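Local coordinates for protein porin (Acinetobacter baumannii AB307-0294, PDB 5DL7) that probably forms a water-filled beta-barrel pore in the outer membrane for the uptake of small solutes, and has been proposed to carry vanillate, at residues A23-N29 with V413-F419; A50-I54 with R140-Q144. Numbering follows the deposited sequence.

Contact 1: A23-N29 with V413-F419; sequences AELTLRN and VDYTFKF. With C8E ((hydroxyethyloxy)tri(ethyloxy)octane), chain K.
Both segments are extended and run antiparallel: the axes of strand 23-29 and strand 413-418 approach to 4.5 Å, with 162° between their N-to-C directions. Leu25, which loses 68 Å² to the other segment, marks the register. It forms a hydrogen-bonded pair with Phe417, Leu25 N to Phe417 O and Phe417 N to Leu25 O both measuring 2.8 Å. The pattern repeats: Leu27 N to Tyr415 O and Asn29 N to Val413 O are 2.8 Å, Tyr415 N to Leu27 O and Val413 N to Asn29 O 2.9 Å, while Phe419 N donates to Ala23 O at 3.0 Å. The t rotamer of Leu25 brings its CD2 4.2 Å from Phe417 CD1, and its CB lies 4.0 Å from CE1 of Phe419 (chi1 m). Here the first strand of the chain meets the last, the seam that closes an OprD-type barrel; a C-terminal phenylalanine is a hallmark of outer-membrane barrel proteins. Leu25, Leu27, Tyr415 and Phe417 share a largely apolar face with Val413, consistent with the lipid side; at its far end Asn29 OD1 accepts hydrogen bonds from Trp49 NE1 and from O21 of the detergent C8E (Asn29 OD1 to O21 3.1 Å). The other face is polar. Glu24, m at chi1, directs OE2 to Lys418 NZ in a long salt bridge of 3.8 Å, and Thr26 OG1 hydrogen-bonds Thr416 OG1 at 2.8 Å. Arg28 NE pairs with Asp414 OD2 at 3.3 Å, although that oxygen is less surely placed; Arg28 NH1 binds the carbonyls of Arg140 and Leu141. A water bridges Ala23 N (2.9 Å) and Phe419 O (2.8 Å).

Contact 2: A50-I54 with R140-Q144; sequences AQGLI and RLFPQ
Segment 50-54 is regular beta strand, whereas 140-144 is an irregular loop that turns at Leu141 (phi/psi -75/-45°) and extends again at Phe142 (-124/156°). The backbones stand well apart: CA of Gly52 is 6.7 Å from CA of Leu141, and CA of Ile54 is 7.8 Å from CA of Phe142. The CA-to-CB bonds of Ala50 and Ile54 point toward the loop, those of Gln51 and Leu53 away. Leu141, t at chi1, lays CD2 4.2 Å from Ala50 CB and CD1 4.1 Å from Gly52 N. Phe142, m at chi1, brings CZ 4.2 Å from Gly52 CA. At the ring edge, Phe142 CD1 lies 3.7 Å from Ile54 CG1. A CB built on Gly52 would sit only 3.1 Å from both Leu141 CD2 and Phe142 CE1. This is an inward-folded loop packing on the barrel wall, as in OprD-family porins. The segments meet by van der Waals packing without hydrogen bonds; the loop's directional bonds come from elsewhere, among them Arg28 NH1 to the carbonyls of Arg140 and Leu141, and Arg140 NE to Ser91 O.

In the fold
From the N terminus, strand 22-36 supplies the first half of contact 1 and turns back into strand 46-58, which carries the first half of contact 2. The chain then passes 85 residues before the loop at 140-144 returns to that strand, closing the smaller circuit. The larger one closes only when strand 406-418 reaches the first strand, with 383 residues between Asn29 and Val413, so contact 2 is nested inside contact 1. Their centres lie 11 Å apart, and the two neighbouring strands are probably hydrogen-bonded, Arg28 O to Gly52 N and Thr26 N to Ile54 O both at 2.8 Å. Barrel closure and loop packing thus share one patch of wall.

Contact 1: A23-N29 with V413-F419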
loop_
_atom_site.group_PDB
_atom_site.type_symbol
_atom_site.label_atom_id
_atom_site.label_comp_id
_atom_site.label_asym_id
_atom_site.label_seq_id
_atom_site.Cartn_x
_atom_site.Cartn_y
_atom_site.Cartn_z
ATOM N N ALA A 23 7.864 -12.480 -17.760
ATOM C CA ALA A 23 6.435 -12.765 -17.592
ATOM C C ALA A 23 6.312 -13.626 -16.372
ATOM O O ALA A 23 7.251 -14.402 -16.018
ATOM C CB ALA A 23 5.866 -13.391 -18.864
ATOM N N GLU A 24 5.231 -13.422 -15.647
ATOM C CA GLU A 24 4.943 -14.203 -14.419
ATOM C C GLU A 24 3.452 -14.439 -14.346
ATOM O O GLU A 24 2.694 -13.536 -14.673
ATOM C CB GLU A 24 5.227 -13.385 -13.157
ATOM C CG GLU A 24 6.691 -13.117 -13.058
ATOM C CD GLU A 24 7.143 -12.728 -11.660
ATOM O OE1 GLU A 24 6.314 -12.031 -11.008
ATOM O OE2 GLU A 24 8.286 -13.171 -11.255
ATOM N N LEU A 25 3.078 -15.572 -13.803
ATOM C CA LEU A 25 1.643 -15.931 -13.530
ATOM C C LEU A 25 1.476 -16.285 -12.053
ATOM O O LEU A 25 2.104 -17.162 -11.572
ATOM C CB LEU A 25 1.155 -17.005 -14.388
ATOM C CG LEU A 25 -0.303 -17.505 -14.156
ATOM C CD1 LEU A 25 -1.253 -16.497 -14.715
ATOM C CD2 LEU A 25 -0.552 -18.825 -14.867
ATOM N N THR A 26 0.639 -15.528 -11.371
ATOM C CA THR A 26 0.454 -15.652 -9.889
ATOM C C THR A 26 -0.947 -16.116 -9.617
ATOM O O THR A 26 -1.900 -15.602 -10.232
ATOM C CB THR A 26 0.653 -14.275 -9.211
ATOM O OG1 THR A 26 2.025 -13.986 -9.505
ATOM C CG2 THR A 26 0.508 -14.448 -7.695
ATOM N N LEU A 27 -1.055 -17.159 -8.892
ATOM C CA LEU A 27 -2.317 -17.620 -8.328
ATOM C C LEU A 27 -2.437 -17.189 -6.824
ATOM O O LEU A 27 -1.519 -17.468 -6.066
ATOM C CB LEU A 27 -2.420 -19.104 -8.306
ATOM C CG LEU A 27 -2.450 -19.827 -9.622
ATOM C CD1 LEU A 27 -1.512 -19.327 -10.656
ATOM C CD2 LEU A 27 -2.083 -21.315 -9.223
ATOM N N ARG A 28 -3.556 -16.604 -6.423
ATOM C CA ARG A 28 -3.700 -16.084 -5.035
ATOM C C ARG A 28 -4.994 -16.538 -4.431
ATOM O O ARG A 28 -6.015 -16.537 -5.118
ATOM C CB ARG A 28 -3.786 -14.564 -5.083
ATOM C CG ARG A 28 -2.668 -13.894 -5.817
ATOM C CD ARG A 28 -1.715 -13.312 -4.684
ATOM N NE ARG A 28 -2.330 -12.146 -4.376
ATOM C CZ ARG A 28 -2.480 -11.273 -3.324
ATOM N NH1 ARG A 28 -3.280 -10.348 -3.692
ATOM N NH2 ARG A 28 -1.998 -11.180 -2.133
ATOM N N ASN A 29 -4.971 -17.040 -3.211
ATOM C CA ASN A 29 -6.147 -17.360 -2.447
ATOM C C ASN A 29 -6.037 -16.444 -1.184
ATOM O O ASN A 29 -4.941 -16.421 -0.588
ATOM C CB ASN A 29 -6.051 -18.768 -2.026
ATOM C CG ASN A 29 -7.323 -19.226 -1.368
ATOM O OD1 ASN A 29 -7.571 -18.951 -0.248
ATOM N ND2 ASN A 29 -8.181 -19.831 -2.118
ATOM N N VAL A 413 -2.525 -17.588 0.469
ATOM C CA VAL A 413 -1.674 -18.595 -0.158
ATOM C C VAL A 413 -1.450 -18.159 -1.592
ATOM O O VAL A 413 -2.424 -17.882 -2.303
ATOM C CB VAL A 413 -2.269 -20.042 -0.122
ATOM C CG1 VAL A 413 -1.361 -20.953 -0.829
ATOM C CG2 VAL A 413 -2.589 -20.452 1.352
ATOM N N ASP A 414 -0.218 -18.024 -1.997
ATOM C CA ASP A 414 0.151 -17.574 -3.338
ATOM C C ASP A 414 1.141 -18.483 -4.028
ATOM O O ASP A 414 2.045 -19.145 -3.412
ATOM C CB ASP A 414 0.736 -16.166 -3.264
ATOM C CG ASP A 414 -0.284 -15.066 -2.764
ATOM O OD1 ASP A 414 -1.422 -15.265 -2.408
ATOM O OD2 ASP A 414 0.013 -13.884 -2.904
ATOM N N TYR A 415 1.062 -18.612 -5.369
ATOM C CA TYR A 415 2.063 -19.333 -6.077
ATOM C C TYR A 415 2.406 -18.544 -7.346
ATOM O O TYR A 415 1.454 -18.234 -8.088
ATOM C CB TYR A 415 1.560 -20.766 -6.505
ATOM C CG TYR A 415 2.601 -21.563 -7.252
ATOM C CD1 TYR A 415 3.690 -22.170 -6.607
ATOM C CD2 TYR A 415 2.580 -21.660 -8.636
ATOM C CE1 TYR A 415 4.710 -22.766 -7.306
ATOM C CE2 TYR A 415 3.559 -22.323 -9.371
ATOM C CZ TYR A 415 4.627 -22.868 -8.710
ATOM O OH TYR A 415 5.563 -23.469 -9.432
ATOM N N THR A 416 3.678 -18.304 -7.664
ATOM C CA THR A 416 4.058 -17.606 -8.848
ATOM C C THR A 416 4.857 -18.487 -9.731
ATOM O O THR A 416 5.861 -19.091 -9.242
ATOM C CB THR A 416 4.810 -16.252 -8.565
ATOM O OG1 THR A 416 3.947 -15.339 -8.022
ATOM C CG2 THR A 416 5.231 -15.567 -9.842
ATOM N N PHE A 417 4.457 -18.614 -11.024
ATOM C CA PHE A 417 5.250 -19.221 -12.078
ATOM C C PHE A 417 5.982 -18.098 -12.888
ATOM O O PHE A 417 5.333 -17.159 -13.323
ATOM C CB PHE A 417 4.367 -19.835 -13.204
ATOM C CG PHE A 417 3.452 -21.019 -12.817
ATOM C CD1 PHE A 417 2.125 -20.818 -12.245
ATOM C CD2 PHE A 417 3.830 -22.355 -13.186
ATOM C CE1 PHE A 417 1.274 -21.938 -11.963
ATOM C CE2 PHE A 417 2.971 -23.461 -12.936
ATOM C CZ PHE A 417 1.708 -23.253 -12.311
ATOM N N LYS A 418 7.276 -18.185 -13.147
ATOM C CA LYS A 418 8.045 -17.229 -14.016
ATOM C C LYS A 418 8.330 -17.883 -15.273
ATOM O O LYS A 418 8.618 -19.068 -15.310
ATOM C CB LYS A 418 9.348 -16.783 -13.339
ATOM C CG LYS A 418 9.047 -16.195 -11.969
ATOM C CD LYS A 418 10.290 -15.638 -11.320
ATOM C CE LYS A 418 10.008 -15.522 -9.849
ATOM N NZ LYS A 418 11.082 -14.701 -9.238
ATOM N N PHE A 419 8.242 -17.192 -16.386
ATOM C CA PHE A 419 8.363 -17.872 -17.669
ATOM C C PHE A 419 9.784 -17.649 -18.195
ATOM O O PHE A 419 10.439 -16.789 -17.587
ATOM C CB PHE A 419 7.373 -17.302 -18.657
ATOM C CG PHE A 419 5.941 -17.690 -18.417
ATOM C CD1 PHE A 419 5.162 -16.969 -17.541
ATOM C CD2 PHE A 419 5.325 -18.622 -19.277
ATOM C CE1 PHE A 419 3.825 -17.224 -17.398
ATOM C CE2 PHE A 419 3.982 -18.905 -19.148
ATOM C CZ PHE A 419 3.227 -18.204 -18.202
HETATM O O12 C8E K . -15.338 -18.915 5.237
HETATM C C13 C8E K . -14.405 -19.828 4.708
HETATM C C14 C8E K . -12.991 -19.336 4.972
HETATM O O15 C8E K . -12.017 -20.341 4.671
HETATM C C16 C8E K . -10.673 -20.050 5.128
HETATM C C17 C8E K . -9.805 -20.512 3.988
HETATM O O18 C8E K . -8.400 -20.436 4.223
HETATM C C19 C8E K . -7.697 -20.035 3.033
HETATM C C20 C8E K . -6.261 -19.581 3.272
HETATM O O21 C8E K . -5.887 -18.481 2.349
HETATM O O HOH W 1 10.181 -14.069 -16.932
#

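Contact 2: A50-I54 with R140-Q144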
loop_
_atom_site.group_PDB
_atom_site.type_symbol
_atom_site.label_atom_id
_atom_site.label_comp_id
_atom_site.label_asym_id
_atom_site.label_seq_id
_atom_site.Cartn_x
_atom_site.Cartn_y
_atom_site.Cartn_z
ATOM N N ALA A 50 -11.660 -15.097 -1.483
ATOM C CA ALA A 50 -11.538 -14.993 -2.925
ATOM C C ALA A 50 -10.287 -15.591 -3.474
ATOM O O ALA A 50 -9.297 -15.813 -2.799
ATOM C CB ALA A 50 -11.549 -13.500 -3.384
ATOM N N GLN A 51 -10.374 -15.968 -4.778
ATOM C CA GLN A 51 -9.197 -16.473 -5.482
ATOM C C GLN A 51 -8.937 -15.717 -6.736
ATOM O O GLN A 51 -9.895 -15.336 -7.450
ATOM C CB GLN A 51 -9.531 -17.976 -5.870
ATOM C CG GLN A 51 -8.410 -18.616 -6.636
ATOM C CD GLN A 51 -8.112 -19.839 -5.901
ATOM O OE1 GLN A 51 -9.030 -20.699 -5.657
ATOM N NE2 GLN A 51 -6.926 -19.878 -5.399
ATOM N N GLY A 52 -7.687 -15.533 -7.090
ATOM C CA GLY A 52 -7.348 -14.723 -8.221
ATOM C C GLY A 52 -6.159 -15.230 -9.023
ATOM O O GLY A 52 -5.343 -15.985 -8.540
ATOM N N LEU A 53 -6.214 -14.973 -10.296
ATOM C CA LEU A 53 -5.088 -15.129 -11.253
ATOM C C LEU A 53 -4.636 -13.811 -11.749
ATOM O O LEU A 53 -5.424 -12.939 -12.122
ATOM C CB LEU A 53 -5.534 -15.944 -12.544
ATOM C CG LEU A 53 -5.915 -17.294 -12.229
ATOM C CD1 LEU A 53 -6.617 -17.856 -13.496
ATOM C CD2 LEU A 53 -4.740 -18.268 -11.856
ATOM N N ILE A 54 -3.309 -13.617 -11.774
ATOM C CA ILE A 54 -2.762 -12.457 -12.333
ATOM C C ILE A 54 -1.563 -12.792 -13.262
ATOM O O ILE A 54 -0.595 -13.489 -12.819
ATOM C CB ILE A 54 -2.183 -11.558 -11.221
ATOM C CG1 ILE A 54 -3.272 -11.183 -10.221
ATOM C CG2 ILE A 54 -1.617 -10.233 -11.745
ATOM C CD1 ILE A 54 -2.954 -11.446 -8.802
ATOM N N ARG A 140 -5.166 -5.805 -1.430
ATOM C CA ARG A 140 -6.327 -6.663 -1.677
ATOM C C ARG A 140 -6.010 -7.683 -2.729
ATOM O O ARG A 140 -4.838 -8.136 -2.826
ATOM C CB ARG A 140 -7.666 -5.856 -1.746
ATOM C CG ARG A 140 -8.049 -5.079 -0.536
ATOM C CD ARG A 140 -8.422 -5.925 0.677
ATOM N NE ARG A 140 -8.768 -5.029 1.767
ATOM C CZ ARG A 140 -7.965 -4.380 2.576
ATOM N NH1 ARG A 140 -6.635 -4.485 2.496
ATOM N NH2 ARG A 140 -8.425 -3.475 3.441
ATOM N N LEU A 141 -6.945 -8.129 -3.559
ATOM C CA LEU A 141 -6.690 -9.200 -4.401
ATOM C C LEU A 141 -5.810 -8.796 -5.560
ATOM O O LEU A 141 -5.007 -9.565 -6.015
ATOM C CB LEU A 141 -8.005 -9.816 -4.887
ATOM C CG LEU A 141 -7.891 -11.101 -5.655
ATOM C CD1 LEU A 141 -7.420 -12.231 -4.684
ATOM C CD2 LEU A 141 -9.231 -11.566 -6.305
ATOM N N PHE A 142 -6.104 -7.667 -6.175
ATOM C CA PHE A 142 -5.438 -7.139 -7.367
ATOM C C PHE A 142 -4.930 -5.771 -7.083
ATOM O O PHE A 142 -5.501 -5.018 -6.329
ATOM C CB PHE A 142 -6.508 -7.039 -8.516
ATOM C CG PHE A 142 -7.109 -8.319 -8.863
ATOM C CD1 PHE A 142 -6.332 -9.455 -9.153
ATOM C CD2 PHE A 142 -8.468 -8.506 -9.087
ATOM C CE1 PHE A 142 -6.855 -10.701 -9.494
ATOM C CE2 PHE A 142 -8.944 -9.751 -9.423
ATOM C CZ PHE A 142 -8.149 -10.837 -9.685
ATOM N N PRO A 143 -3.912 -5.320 -7.829
ATOM C CA PRO A 143 -3.357 -3.975 -7.641
ATOM C C PRO A 143 -4.312 -2.902 -8.150
ATOM O O PRO A 143 -4.953 -3.113 -9.140
ATOM C CB PRO A 143 -2.108 -3.982 -8.594
ATOM C CG PRO A 143 -2.261 -5.055 -9.519
ATOM C CD PRO A 143 -3.148 -6.113 -8.805
ATOM N N GLN A 144 -4.372 -1.802 -7.463
ATOM C CA GLN A 144 -4.861 -0.513 -7.997
ATOM C C GLN A 144 -4.049 -0.119 -9.196
ATOM O O GLN A 144 -2.808 -0.270 -9.206
ATOM C CB GLN A 144 -4.816 0.462 -6.881
ATOM C CG GLN A 144 -5.418 1.759 -7.144
ATOM C CD GLN A 144 -5.049 2.725 -5.984
ATOM O OE1 GLN A 144 -3.893 2.693 -5.498
ATOM N NE2 GLN A 144 -5.920 3.597 -5.645
#